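Long-range contact in autotransporter adhesin (Vibrio vulnificus, PDB 4ERR), which probably targets the DUF5 effector domain of the MARTX toxin to host-cell membranes, acting as its four-helix-bundle membrane localization domain: residues Q8-R13 and N67-Q72. Numbering follows the deposited sequence.
Sequences QELKER and NQALTQ
Leu-10 and Arg-13, one helical turn apart, both hold CG anti to the backbone N (chi1 180° in Arg-13), which turns their side chains across to segment 67-72 of helix 65-81. Arg-13 then bends at chi2 and chi3, whereas Gln-72 runs extended beyond CG, and the two chains cross at about a right angle. Arg-13 NH1 donates to Gln-72 OE1 at 3.1 Å. The oxygen lies at the guanidinium edge, close to its plane, but the donor stands above the amide carbonyl plane; the two flat groups are turned 75° apart. Next to this hydrogen bond, on the buried side, Ala-69 CB sits 3.7 Å from Leu-10 CD1 and 4.0 Å from Arg-13 CG, so the small methyl fits between a leucine branch and the arginine stem. The CA atoms of Arg-13 and Ala-69 are 5.9 Å apart. The other branch of Leu-10, CD2, meets Leu-70 CD2 obliquely at 4.1 Å. The contact thus grades from a buried apolar side to a partly exposed polar edge, where Phe-5 also touches Arg-13 and Gln-72. Segments 8-13 and 67-72 run at 134° to each other, joining the start of helix 7-37 to helix 65-81, while Leu-29 and Tyr-57 of the second subunit pack on Leu-10 and Leu-70, respectively.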
loop_
_atom_site.group_PDB
_atom_site.type_symbol
_atom_site.label_atom_id
_atom_site.label_comp_id
_atom_site.label_asym_id
_atom_site.label_seq_id
_atom_site.Cartn_x
_atom_site.Cartn_y
_atom_site.Cartn_z
ATOM N N GLN B 8 -6.614 -17.071 -0.233
ATOM C CA GLN B 8 -5.366 -17.428 0.446
ATOM C C GLN B 8 -4.135 -17.143 -0.427
ATOM O O GLN B 8 -3.175 -16.512 0.023
ATOM C CB GLN B 8 -5.394 -18.888 0.903
ATOM C CG GLN B 8 -6.161 -19.081 2.200
ATOM C CD GLN B 8 -5.645 -18.170 3.298
ATOM O OE1 GLN B 8 -4.433 -18.073 3.526
ATOM N NE2 GLN B 8 -6.560 -17.488 3.980
ATOM N N GLU B 9 -4.180 -17.571 -1.683
ATOM C CA GLU B 9 -3.068 -17.341 -2.626
ATOM C C GLU B 9 -2.790 -15.858 -2.878
ATOM O O GLU B 9 -1.632 -15.433 -2.949
ATOM C CB GLU B 9 -3.338 -18.052 -3.940
ATOM C CG GLU B 9 -3.253 -19.577 -3.800
ATOM C CD GLU B 9 -3.769 -20.348 -5.006
ATOM O OE1 GLU B 9 -4.484 -19.798 -5.873
ATOM O OE2 GLU B 9 -3.477 -21.551 -5.067
ATOM N N LEU B 10 -3.860 -15.087 -3.038
ATOM C CA LEU B 10 -3.744 -13.652 -3.158
ATOM C C LEU B 10 -3.054 -13.034 -1.924
ATOM O O LEU B 10 -2.130 -12.217 -2.048
ATOM C CB LEU B 10 -5.135 -13.039 -3.396
ATOM C CG LEU B 10 -5.157 -11.510 -3.433
ATOM C CD1 LEU B 10 -4.455 -10.947 -4.696
ATOM C CD2 LEU B 10 -6.581 -10.983 -3.346
ATOM N N LYS B 11 -3.501 -13.406 -0.732
ATOM C CA LYS B 11 -2.883 -12.901 0.493
ATOM C C LYS B 11 -1.399 -13.288 0.583
ATOM O O LYS B 11 -0.574 -12.463 0.998
ATOM C CB LYS B 11 -3.659 -13.367 1.727
ATOM C CG LYS B 11 -5.048 -12.734 1.847
ATOM C CD LYS B 11 -5.795 -13.199 3.104
ATOM C CE LYS B 11 -7.124 -12.476 3.253
ATOM N NZ LYS B 11 -7.896 -12.923 4.445
ATOM N N GLU B 12 -1.077 -14.531 0.207
ATOM C CA GLU B 12 0.297 -15.026 0.197
ATOM C C GLU B 12 1.172 -14.173 -0.720
ATOM O O GLU B 12 2.266 -13.745 -0.337
ATOM C CB GLU B 12 0.336 -16.497 -0.265
ATOM C CG GLU B 12 -0.485 -17.476 0.592
ATOM C CD GLU B 12 -0.489 -18.919 0.054
ATOM O OE1 GLU B 12 -0.413 -19.128 -1.180
ATOM O OE2 GLU B 12 -0.586 -19.853 0.873
ATOM N N ARG B 13 0.668 -13.900 -1.925
ATOM C CA ARG B 13 1.406 -13.127 -2.918
ATOM C C ARG B 13 1.601 -11.675 -2.465
ATOM O O ARG B 13 2.692 -11.138 -2.579
ATOM C CB ARG B 13 0.699 -13.189 -4.258
ATOM C CG ARG B 13 1.374 -12.416 -5.372
ATOM C CD ARG B 13 2.785 -12.868 -5.554
ATOM N NE ARG B 13 2.795 -14.297 -5.746
ATOM C CZ ARG B 13 2.547 -14.912 -6.897
ATOM N NH1 ARG B 13 2.247 -14.220 -8.000
ATOM N NH2 ARG B 13 2.577 -16.246 -6.933
ATOM N N ASN B 67 -1.457 -4.030 -3.814
ATOM C CA ASN B 67 -1.803 -3.539 -5.148
ATOM C C ASN B 67 -1.084 -4.302 -6.250
ATOM O O ASN B 67 -1.663 -4.574 -7.303
ATOM C CB ASN B 67 -1.636 -2.022 -5.273
ATOM C CG ASN B 67 -2.800 -1.249 -4.653
ATOM O OD1 ASN B 67 -3.366 -1.669 -3.629
ATOM N ND2 ASN B 67 -3.184 -0.145 -5.286
ATOM N N GLN B 68 0.171 -4.654 -5.998
ATOM C CA GLN B 68 0.921 -5.469 -6.949
ATOM C C GLN B 68 0.231 -6.813 -7.155
ATOM O O GLN B 68 0.103 -7.267 -8.303
ATOM C CB GLN B 68 2.356 -5.691 -6.498
ATOM C CG GLN B 68 3.257 -4.485 -6.558
ATOM C CD GLN B 68 4.627 -4.787 -6.012
ATOM O OE1 GLN B 68 5.005 -4.313 -4.923
ATOM N NE2 GLN B 68 5.355 -5.598 -6.717
ATOM N N ALA B 69 -0.233 -7.440 -6.075
ATOM C CA ALA B 69 -0.922 -8.745 -6.168
ATOM C C ALA B 69 -2.278 -8.609 -6.875
ATOM O O ALA B 69 -2.664 -9.453 -7.689
ATOM C CB ALA B 69 -1.098 -9.375 -4.763
ATOM N N LEU B 70 -3.006 -7.550 -6.551
ATOM C CA LEU B 70 -4.291 -7.276 -7.229
ATOM C C LEU B 70 -4.127 -7.044 -8.749
ATOM O O LEU B 70 -4.999 -7.413 -9.527
ATOM C CB LEU B 70 -4.997 -6.091 -6.589
ATOM C CG LEU B 70 -5.622 -6.323 -5.220
ATOM C CD1 LEU B 70 -6.143 -5.014 -4.652
ATOM C CD2 LEU B 70 -6.719 -7.366 -5.298
ATOM N N THR B 71 -3.035 -6.402 -9.153
ATOM C CA THR B 71 -2.756 -6.183 -10.565
ATOM C C THR B 71 -2.569 -7.538 -11.256
ATOM O O THR B 71 -3.041 -7.723 -12.366
ATOM C CB THR B 71 -1.580 -5.217 -10.768
ATOM O OG1 THR B 71 -1.952 -3.927 -10.252
ATOM C CG2 THR B 71 -1.165 -5.086 -12.250
ATOM N N GLN B 72 -1.893 -8.478 -10.578
ATOM C CA GLN B 72 -1.738 -9.824 -11.134
ATOM C C GLN B 72 -3.079 -10.556 -11.188
ATOM O O GLN B 72 -3.389 -11.235 -12.180
ATOM C CB GLN B 72 -0.676 -10.611 -10.356
ATOM C CG GLN B 72 0.710 -10.005 -10.525
ATOM C CD GLN B 72 1.807 -10.798 -9.840
ATOM O OE1 GLN B 72 1.628 -11.320 -8.744
ATOM N NE2 GLN B 72 2.941 -10.919 -10.510
#